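Local coordinates for angiopoietin-related protein 3 (PDB 6EUA) that raises plasma triglycerides by inhibiting lipoprotein lipase and, through its fibrinogen-like C-terminal domain alone, can mediate endothelial cell adhesion, at residues A[48-56]-A[212-220]; A[134-142]-A[201-209]. All coordinates share one frame; numbering follows the deposited sequence.

Contact 1: residues A[48-56]-A[212-220]; sequences PWTLIQHRI and KSTKMLIHP
H219 drives the edge of its imidazole into the face of the W49 indole, an edge-to-face pair with ring centroids 4.1 Å apart and planes at 65°. H219 CD2 is the bump, 3.2 Å from W49 CH2 and seated nearly over the middle of the six-membered ring, toward that end of the indole; H219 ND1 turns away to hydrogen-bond P220 O. The hollow beside W49 CB takes the L217 branch CD2, 3.5 Å away, while L51 CD1 reaches L217 CG at 3.7 Å. L51 CG lies opposite its own backbone N (chi1 -178°), which carries CD1 across to L217. The two strands, 48-55 and 213-220, run antiparallel inside the large sheet of the fibrinogen C-terminal domain, where 213-220 pairs with strand 96-104 as well. A classic beta bulge interrupts their register: I52 and Q53 both face M216, whose carbonyl O takes a good bond from I52 N and a weak one from Q53 N. M216 fills the dent this makes, CB against I52 CG1 at 3.8 Å and CG against Q53 CB at 3.7 Å, while I52 CG2 rests on I218 CD1. Beyond the bulge Q53 bends at chi2 (-99°) to bring OE1 to T214 OG1, 2.7 Å, the hydroxyl donating in the carboxamide plane to a lone pair; Q53 NE2 is bonded to N181. T214 O is gripped from opposite faces of its plane by R55 N and by H54 ND1, the latter at 3.1 Å. The K215 chain lies alongside the H54 ring and ends in a salt bridge to D42.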
loop_
_atom_site.group_PDB
_atom_site.type_symbol
_atom_site.label_atom_id
_atom_site.label_comp_id
_atom_site.label_asym_id
_atom_site.label_seq_id
_atom_site.Cartn_x
_atom_site.Cartn_y
_atom_site.Cartn_z
ATOM N N PRO A 48 -15.271 -9.108 7.188
ATOM C CA PRO A 48 -13.855 -9.254 6.850
ATOM C C PRO A 48 -13.532 -10.564 6.144
ATOM O O PRO A 48 -14.108 -11.614 6.429
ATOM C CB PRO A 48 -13.183 -9.231 8.226
ATOM C CG PRO A 48 -14.189 -9.936 9.093
ATOM C CD PRO A 48 -15.542 -9.522 8.577
ATOM N N TRP A 49 -12.563 -10.481 5.223
ATOM C CA TRP A 49 -12.001 -11.623 4.507
ATOM C C TRP A 49 -10.481 -11.560 4.589
ATOM O O TRP A 49 -9.905 -10.471 4.675
ATOM C CB TRP A 49 -12.424 -11.639 3.000
ATOM C CG TRP A 49 -13.919 -11.708 2.752
ATOM C CD1 TRP A 49 -14.816 -10.677 2.844
ATOM C CD2 TRP A 49 -14.686 -12.874 2.398
ATOM N NE1 TRP A 49 -16.090 -11.127 2.574
ATOM C CE2 TRP A 49 -16.041 -12.467 2.285
ATOM C CE3 TRP A 49 -14.362 -14.216 2.165
ATOM C CZ2 TRP A 49 -17.073 -13.359 1.939
ATOM C CZ3 TRP A 49 -15.385 -15.101 1.816
ATOM C CH2 TRP A 49 -16.730 -14.665 1.716
ATOM N N THR A 50 -9.824 -12.730 4.543
ATOM C CA THR A 50 -8.390 -12.787 4.258
ATOM C C THR A 50 -8.211 -12.919 2.747
ATOM O O THR A 50 -8.713 -13.871 2.144
ATOM C CB THR A 50 -7.704 -13.959 4.976
ATOM O OG1 THR A 50 -7.885 -13.849 6.394
ATOM C CG2 THR A 50 -6.194 -13.977 4.662
ATOM N N LEU A 51 -7.519 -11.966 2.128
ATOM C CA LEU A 51 -7.255 -12.051 0.692
ATOM C C LEU A 51 -6.098 -13.016 0.451
ATOM O O LEU A 51 -4.996 -12.792 0.956
ATOM C CB LEU A 51 -6.925 -10.671 0.124
ATOM C CG LEU A 51 -6.650 -10.486 -1.371
ATOM C CD1 LEU A 51 -7.845 -10.951 -2.231
ATOM C CD2 LEU A 51 -6.352 -9.029 -1.657
ATOM N N ILE A 52 -6.331 -14.094 -0.304
ATOM C CA ILE A 52 -5.272 -15.072 -0.543
ATOM C C ILE A 52 -4.710 -15.013 -1.962
ATOM O O ILE A 52 -3.625 -15.568 -2.198
ATOM C CB ILE A 52 -5.727 -16.508 -0.206
ATOM C CG1 ILE A 52 -6.882 -16.948 -1.120
ATOM C CG2 ILE A 52 -6.114 -16.601 1.282
ATOM C CD1 ILE A 52 -7.065 -18.463 -1.186
ATOM N N GLN A 53 -5.384 -14.345 -2.900
ATOM C CA GLN A 53 -4.879 -14.216 -4.258
ATOM C C GLN A 53 -5.402 -12.903 -4.828
ATOM O O GLN A 53 -6.555 -12.534 -4.589
ATOM C CB GLN A 53 -5.313 -15.402 -5.144
ATOM C CG GLN A 53 -4.765 -15.373 -6.584
ATOM C CD GLN A 53 -5.743 -14.836 -7.620
ATOM O OE1 GLN A 53 -6.513 -13.912 -7.355
ATOM N NE2 GLN A 53 -5.692 -15.398 -8.821
ATOM N N HIS A 54 -4.569 -12.222 -5.612
ATOM C CA HIS A 54 -4.962 -10.954 -6.216
ATOM C C HIS A 54 -4.232 -10.788 -7.536
ATOM O O HIS A 54 -3.000 -10.859 -7.571
ATOM C CB HIS A 54 -4.643 -9.766 -5.298
ATOM C CG HIS A 54 -5.375 -8.514 -5.662
ATOM N ND1 HIS A 54 -6.350 -8.478 -6.637
ATOM C CD2 HIS A 54 -5.274 -7.247 -5.189
ATOM C CE1 HIS A 54 -6.823 -7.248 -6.743
ATOM N NE2 HIS A 54 -6.183 -6.481 -5.877
ATOM N N ARG A 55 -4.985 -10.566 -8.614
ATOM C CA ARG A 55 -4.387 -10.317 -9.914
ATOM C C ARG A 55 -5.053 -9.094 -10.521
ATOM O O ARG A 55 -6.262 -8.915 -10.382
ATOM C CB ARG A 55 -4.532 -11.534 -10.813
ATOM C CG ARG A 55 -3.596 -12.688 -10.463
ATOM C CD ARG A 55 -3.742 -13.704 -11.559
ATOM N NE ARG A 55 -2.679 -13.603 -12.550
ATOM C CZ ARG A 55 -2.377 -14.572 -13.405
ATOM N NH1 ARG A 55 -3.098 -15.691 -13.434
ATOM N NH2 ARG A 55 -1.388 -14.399 -14.258
ATOM N N ILE A 56 -4.261 -8.251 -11.182
ATOM C CA ILE A 56 -4.696 -6.917 -11.589
ATOM C C ILE A 56 -4.456 -6.734 -13.077
ATOM O O ILE A 56 -5.393 -6.466 -13.834
ATOM C CB ILE A 56 -3.953 -5.824 -10.791
ATOM C CG1 ILE A 56 -4.399 -5.811 -9.340
ATOM C CG2 ILE A 56 -4.160 -4.475 -11.429
ATOM C CD1 ILE A 56 -3.416 -5.062 -8.438
ATOM N N LYS A 212 -10.246 -9.735 -16.355
ATOM C CA LYS A 212 -9.148 -8.779 -16.289
ATOM C C LYS A 212 -8.445 -8.783 -14.935
ATOM O O LYS A 212 -7.230 -8.550 -14.868
ATOM C CB LYS A 212 -9.662 -7.359 -16.593
ATOM C CG LYS A 212 -8.686 -6.244 -16.218
ATOM C CD LYS A 212 -9.131 -4.891 -16.718
ATOM C CE LYS A 212 -10.324 -4.365 -15.932
ATOM N NZ LYS A 212 -11.222 -3.538 -16.788
ATOM N N SER A 213 -9.177 -9.048 -13.853
ATOM C CA SER A 213 -8.609 -9.002 -12.514
ATOM C C SER A 213 -9.366 -9.986 -11.636
ATOM O O SER A 213 -10.559 -10.227 -11.840
ATOM C CB SER A 213 -8.648 -7.577 -11.932
ATOM O OG SER A 213 -9.977 -7.120 -11.761
ATOM N N THR A 214 -8.652 -10.593 -10.684
ATOM C CA THR A 214 -9.233 -11.600 -9.808
ATOM C C THR A 214 -8.888 -11.304 -8.357
ATOM O O THR A 214 -7.832 -10.743 -8.057
ATOM C CB THR A 214 -8.737 -13.046 -10.148
ATOM O OG1 THR A 214 -7.327 -13.175 -9.863
ATOM C CG2 THR A 214 -9.006 -13.384 -11.617
ATOM N N LYS A 215 -9.789 -11.706 -7.461
ATOM C CA LYS A 215 -9.499 -11.817 -6.040
ATOM C C LYS A 215 -10.024 -13.156 -5.556
ATOM O O LYS A 215 -11.114 -13.580 -5.952
ATOM C CB LYS A 215 -10.160 -10.711 -5.212
ATOM C CG LYS A 215 -9.513 -9.330 -5.299
ATOM C CD LYS A 215 -10.389 -8.314 -4.585
ATOM C CE LYS A 215 -9.850 -6.897 -4.700
ATOM N NZ LYS A 215 -10.204 -6.071 -3.514
ATOM N N MET A 216 -9.264 -13.806 -4.684
ATOM C CA MET A 216 -9.738 -14.961 -3.932
ATOM C C MET A 216 -9.664 -14.623 -2.452
ATOM O O MET A 216 -8.611 -14.194 -1.965
ATOM C CB MET A 216 -8.914 -16.209 -4.268
ATOM C CG MET A 216 -8.812 -16.451 -5.784
ATOM S SD MET A 216 -7.960 -17.984 -6.215
ATOM C CE MET A 216 -9.082 -19.162 -5.473
ATOM N N LEU A 217 -10.783 -14.805 -1.742
ATOM C CA LEU A 217 -10.930 -14.353 -0.363
ATOM C C LEU A 217 -11.545 -15.447 0.503
ATOM O O LEU A 217 -12.496 -16.105 0.083
ATOM C CB LEU A 217 -11.817 -13.101 -0.291
ATOM C CG LEU A 217 -11.248 -11.887 -1.033
ATOM C CD1 LEU A 217 -12.195 -11.438 -2.134
ATOM C CD2 LEU A 217 -10.938 -10.762 -0.053
ATOM N N ILE A 218 -11.051 -15.598 1.737
ATOM C CA ILE A 218 -11.585 -16.613 2.646
ATOM C C ILE A 218 -11.939 -16.000 3.995
ATOM O O ILE A 218 -11.384 -14.974 4.403
ATOM C CB ILE A 218 -10.611 -17.797 2.851
ATOM C CG1 ILE A 218 -9.391 -17.371 3.682
ATOM C CG2 ILE A 218 -10.192 -18.385 1.507
ATOM C CD1 ILE A 218 -8.380 -18.510 3.886
ATOM N N HIS A 219 -12.875 -16.648 4.691
ATOM C CA HIS A 219 -13.157 -16.328 6.087
ATOM C C HIS A 219 -13.798 -17.543 6.749
ATOM O O HIS A 219 -14.403 -18.369 6.056
ATOM C CB HIS A 219 -14.044 -15.073 6.214
ATOM C CG HIS A 219 -15.492 -15.276 5.875
ATOM N ND1 HIS A 219 -16.345 -16.047 6.636
ATOM C CD2 HIS A 219 -16.252 -14.746 4.886
ATOM C CE1 HIS A 219 -17.558 -16.009 6.112
ATOM N NE2 HIS A 219 -17.528 -15.231 5.047
ATOM N N PRO A 220 -13.634 -17.712 8.061
ATOM C CA PRO A 220 -14.234 -18.870 8.734
ATOM C C PRO A 220 -15.748 -18.878 8.642
ATOM O O PRO A 220 -16.397 -17.834 8.527
ATOM C CB PRO A 220 -13.777 -18.716 10.192
ATOM C CG PRO A 220 -13.385 -17.293 10.330
ATOM C CD PRO A 220 -12.836 -16.893 8.987
#

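Contact 2: residues A[134-142]-A[201-209]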
loop_
_atom_site.group_PDB
_atom_site.type_symbol
_atom_site.label_atom_id
_atom_site.label_comp_id
_atom_site.label_asym_id
_atom_site.label_seq_id
_atom_site.Cartn_x
_atom_site.Cartn_y
_atom_site.Cartn_z
ATOM N N GLY A 134 -23.832 -16.586 -5.637
ATOM C CA GLY A 134 -23.065 -15.843 -6.618
ATOM C C GLY A 134 -23.949 -15.320 -7.729
ATOM O O GLY A 134 -25.085 -15.752 -7.926
ATOM N N ASN A 135 -23.411 -14.358 -8.483
ATOM C CA ASN A 135 -24.086 -13.836 -9.671
ATOM C C ASN A 135 -23.390 -14.262 -10.958
ATOM O O ASN A 135 -23.660 -13.698 -12.024
ATOM C CB ASN A 135 -24.206 -12.309 -9.610
ATOM C CG ASN A 135 -22.862 -11.610 -9.450
ATOM O OD1 ASN A 135 -21.815 -12.141 -9.826
ATOM N ND2 ASN A 135 -22.891 -10.405 -8.884
ATOM N N VAL A 136 -22.481 -15.225 -10.871
ATOM C CA VAL A 136 -21.792 -15.795 -12.024
ATOM C C VAL A 136 -21.804 -17.308 -11.833
ATOM O O VAL A 136 -21.570 -17.799 -10.717
ATOM C CB VAL A 136 -20.372 -15.212 -12.175
ATOM C CG1 VAL A 136 -19.402 -15.770 -11.125
ATOM C CG2 VAL A 136 -19.838 -15.436 -13.578
ATOM N N PRO A 137 -22.121 -18.083 -12.865
ATOM C CA PRO A 137 -22.176 -19.537 -12.693
ATOM C C PRO A 137 -20.812 -20.101 -12.321
ATOM O O PRO A 137 -19.765 -19.501 -12.572
ATOM C CB PRO A 137 -22.643 -20.050 -14.060
ATOM C CG PRO A 137 -23.200 -18.852 -14.770
ATOM C CD PRO A 137 -22.451 -17.669 -14.237
ATOM N N ASN A 138 -20.847 -21.270 -11.690
ATOM C CA ASN A 138 -19.635 -21.935 -11.248
ATOM C C ASN A 138 -18.900 -22.565 -12.425
ATOM O O ASN A 138 -19.521 -23.114 -13.338
ATOM C CB ASN A 138 -19.974 -23.005 -10.213
ATOM C CG ASN A 138 -18.747 -23.725 -9.698
ATOM O OD1 ASN A 138 -17.699 -23.122 -9.487
ATOM N ND2 ASN A 138 -18.868 -25.025 -9.509
ATOM N N ALA A 139 -17.565 -22.487 -12.393
ATOM C CA ALA A 139 -16.707 -23.131 -13.378
ATOM C C ALA A 139 -15.830 -24.230 -12.798
ATOM O O ALA A 139 -15.146 -24.916 -13.563
ATOM C CB ALA A 139 -15.798 -22.095 -14.063
ATOM N N ILE A 140 -15.818 -24.409 -11.481
ATOM C CA ILE A 140 -14.954 -25.381 -10.815
ATOM C C ILE A 140 -15.813 -26.578 -10.427
ATOM O O ILE A 140 -16.936 -26.393 -9.932
ATOM C CB ILE A 140 -14.257 -24.745 -9.598
ATOM C CG1 ILE A 140 -13.547 -23.453 -10.012
ATOM C CG2 ILE A 140 -13.270 -25.708 -8.949
ATOM C CD1 ILE A 140 -13.229 -22.512 -8.862
ATOM N N PRO A 141 -15.357 -27.808 -10.656
ATOM C CA PRO A 141 -16.153 -28.983 -10.263
ATOM C C PRO A 141 -16.444 -28.990 -8.768
ATOM O O PRO A 141 -15.549 -28.789 -7.946
ATOM C CB PRO A 141 -15.264 -30.162 -10.668
ATOM C CG PRO A 141 -14.370 -29.618 -11.743
ATOM C CD PRO A 141 -14.121 -28.181 -11.367
ATOM N N GLU A 142 -17.707 -29.224 -8.420
ATOM C CA GLU A 142 -18.128 -29.269 -7.027
ATOM C C GLU A 142 -18.155 -30.705 -6.503
ATOM O O GLU A 142 -18.319 -31.665 -7.257
ATOM C CB GLU A 142 -19.515 -28.650 -6.854
ATOM C CG GLU A 142 -19.637 -27.202 -7.262
ATOM C CD GLU A 142 -21.039 -26.657 -7.016
ATOM O OE1 GLU A 142 -21.554 -26.838 -5.886
ATOM O OE2 GLU A 142 -21.629 -26.068 -7.956
ATOM N N TRP A 201 -12.856 -17.786 -17.571
ATOM C CA TRP A 201 -13.736 -18.431 -16.591
ATOM C C TRP A 201 -14.938 -18.997 -17.353
ATOM O O TRP A 201 -15.907 -18.284 -17.635
ATOM C CB TRP A 201 -14.160 -17.451 -15.508
ATOM C CG TRP A 201 -15.074 -18.027 -14.481
ATOM C CD1 TRP A 201 -16.443 -18.019 -14.500
ATOM C CD2 TRP A 201 -14.691 -18.662 -13.254
ATOM N NE1 TRP A 201 -16.933 -18.619 -13.366
ATOM C CE2 TRP A 201 -15.880 -19.013 -12.579
ATOM C CE3 TRP A 201 -13.454 -18.976 -12.666
ATOM C CZ2 TRP A 201 -15.874 -19.681 -11.354
ATOM C CZ3 TRP A 201 -13.448 -19.625 -11.440
ATOM C CH2 TRP A 201 -14.653 -19.975 -10.801
ATOM N N LYS A 202 -14.862 -20.285 -17.684
ATOM C CA LYS A 202 -15.868 -20.950 -18.502
ATOM C C LYS A 202 -16.773 -21.759 -17.586
ATOM O O LYS A 202 -16.354 -22.774 -17.021
ATOM C CB LYS A 202 -15.219 -21.837 -19.559
ATOM C CG LYS A 202 -16.173 -22.309 -20.649
ATOM C CD LYS A 202 -16.670 -23.723 -20.380
ATOM C CE LYS A 202 -15.513 -24.704 -20.264
ATOM N NZ LYS A 202 -14.538 -24.538 -21.378
ATOM N N SER A 203 -18.015 -21.317 -17.451
ATOM C CA SER A 203 -18.935 -21.996 -16.563
ATOM C C SER A 203 -19.434 -23.297 -17.184
ATOM O O SER A 203 -19.141 -23.632 -18.336
ATOM C CB SER A 203 -20.108 -21.089 -16.222
ATOM O OG SER A 203 -20.649 -20.527 -17.401
ATOM N N GLN A 204 -20.213 -24.026 -16.388
ATOM C CA GLN A 204 -20.678 -25.353 -16.777
ATOM C C GLN A 204 -21.545 -25.303 -18.033
ATOM O O GLN A 204 -21.472 -26.202 -18.880
ATOM C CB GLN A 204 -21.439 -25.970 -15.603
ATOM C CG GLN A 204 -22.096 -24.914 -14.703
ATOM C CD GLN A 204 -22.564 -25.463 -13.368
ATOM O OE1 GLN A 204 -22.058 -26.478 -12.888
ATOM N NE2 GLN A 204 -23.533 -24.789 -12.760
ATOM N N ASN A 205 -22.362 -24.255 -18.175
ATOM C CA ASN A 205 -23.272 -24.158 -19.315
ATOM C C ASN A 205 -22.516 -24.005 -20.630
ATOM O O ASN A 205 -22.885 -24.621 -21.634
ATOM C CB ASN A 205 -24.255 -22.996 -19.117
ATOM C CG ASN A 205 -23.602 -21.751 -18.506
ATOM O OD1 ASN A 205 -22.394 -21.716 -18.269
ATOM N ND2 ASN A 205 -24.411 -20.734 -18.230
ATOM N N GLY A 206 -21.454 -23.202 -20.647
ATOM C CA GLY A 206 -20.704 -22.950 -21.867
ATOM C C GLY A 206 -20.219 -21.515 -22.004
ATOM O O GLY A 206 -19.300 -21.227 -22.782
ATOM N N ARG A 207 -20.826 -20.608 -21.241
ATOM C CA ARG A 207 -20.500 -19.192 -21.339
ATOM C C ARG A 207 -19.121 -18.918 -20.738
ATOM O O ARG A 207 -18.883 -19.199 -19.560
ATOM C CB ARG A 207 -21.579 -18.371 -20.637
ATOM C CG ARG A 207 -21.127 -16.983 -20.209
ATOM C CD ARG A 207 -21.019 -16.026 -21.385
ATOM N NE ARG A 207 -20.732 -14.659 -20.949
ATOM C CZ ARG A 207 -21.582 -13.877 -20.289
ATOM N NH1 ARG A 207 -22.803 -14.306 -19.984
ATOM N NH2 ARG A 207 -21.209 -12.653 -19.940
ATOM N N LEU A 208 -18.215 -18.377 -21.545
ATOM C CA LEU A 208 -16.852 -18.094 -21.110
ATOM C C LEU A 208 -16.696 -16.604 -20.832
ATOM O O LEU A 208 -16.953 -15.774 -21.709
ATOM C CB LEU A 208 -15.842 -18.541 -22.166
ATOM C CG LEU A 208 -14.395 -18.692 -21.694
ATOM C CD1 LEU A 208 -13.725 -19.816 -22.448
ATOM C CD2 LEU A 208 -13.615 -17.380 -21.863
ATOM N N TYR A 209 -16.256 -16.275 -19.621
ATOM C CA TYR A 209 -16.051 -14.896 -19.195
ATOM C C TYR A 209 -14.584 -14.516 -19.358
ATOM O O TYR A 209 -13.698 -15.233 -18.878
ATOM C CB TYR A 209 -16.483 -14.702 -17.738
ATOM C CG TYR A 209 -17.961 -14.896 -17.518
ATOM C CD1 TYR A 209 -18.817 -13.810 -17.490
ATOM C CD2 TYR A 209 -18.503 -16.162 -17.322
ATOM C CE1 TYR A 209 -20.164 -13.968 -17.284
ATOM C CE2 TYR A 209 -19.862 -16.332 -17.113
ATOM C CZ TYR A 209 -20.689 -15.224 -17.098
ATOM O OH TYR A 209 -22.045 -15.353 -16.896
#
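A139 sets its methyl squarely over one face of W201, CB 3.6 Å from the centroid of the six-membered ring, a CH-pi contact between the loop 134-142 and the beta hairpin formed by strands 199-202 and 208-211 of the fibrinogen C-terminal domain. At the edge of the same indole, NE1 gives a nearly straight hydrogen bond to P137 O (3.1 Å, 166°), the acceptor lying in the ring plane. I140 CD1 meets the rim at W201 CH2, 3.5 Å away. Replacing W201 with a leucine would probably leave P137 O without its donor and open a gap beneath the A139 methyl. V136 covers one face of the Y209 ring with CG2, 3.8 Å from its centroid; this branch stands opposite the backbone N, while CG1 is held between N and the carbonyl carbon (chi1 74°). R207 NE lies over the other face of Y209. P137 CB presses on S203 CB, and Q204 N bonds to N138 O in the carbonyl plane.

Further out, the hairpin backbone ties W201 and Y209 together by two hydrogen bonds, and strand residues I100, L102 and Y114 pack on the indole. The loop's own bend is set by an Asx turn: I140 N donates to N138 OD1 at 3.0 Å from above the plane of the amide, and Y114 OH also bonds to that oxygen.

Contact 1 and contact 2 follow each other along one run of chain: Y209 closes the hairpin side of contact 2, and only two residues separate it from K212, where the backbone turns a corner and enters the long strand of contact 1. Their centres are nevertheless about 18 Å apart, and apart from this continuity the two do not touch. Contact 1 sits near the middle of the domain, its centre about 6 Å from that of the chain, whereas contact 2 lies about 16 Å out. Strand 96-104 links them laterally, pairing with 213-220 while its I100 and L102 back W201. L180 likewise touches both Q53 and W201.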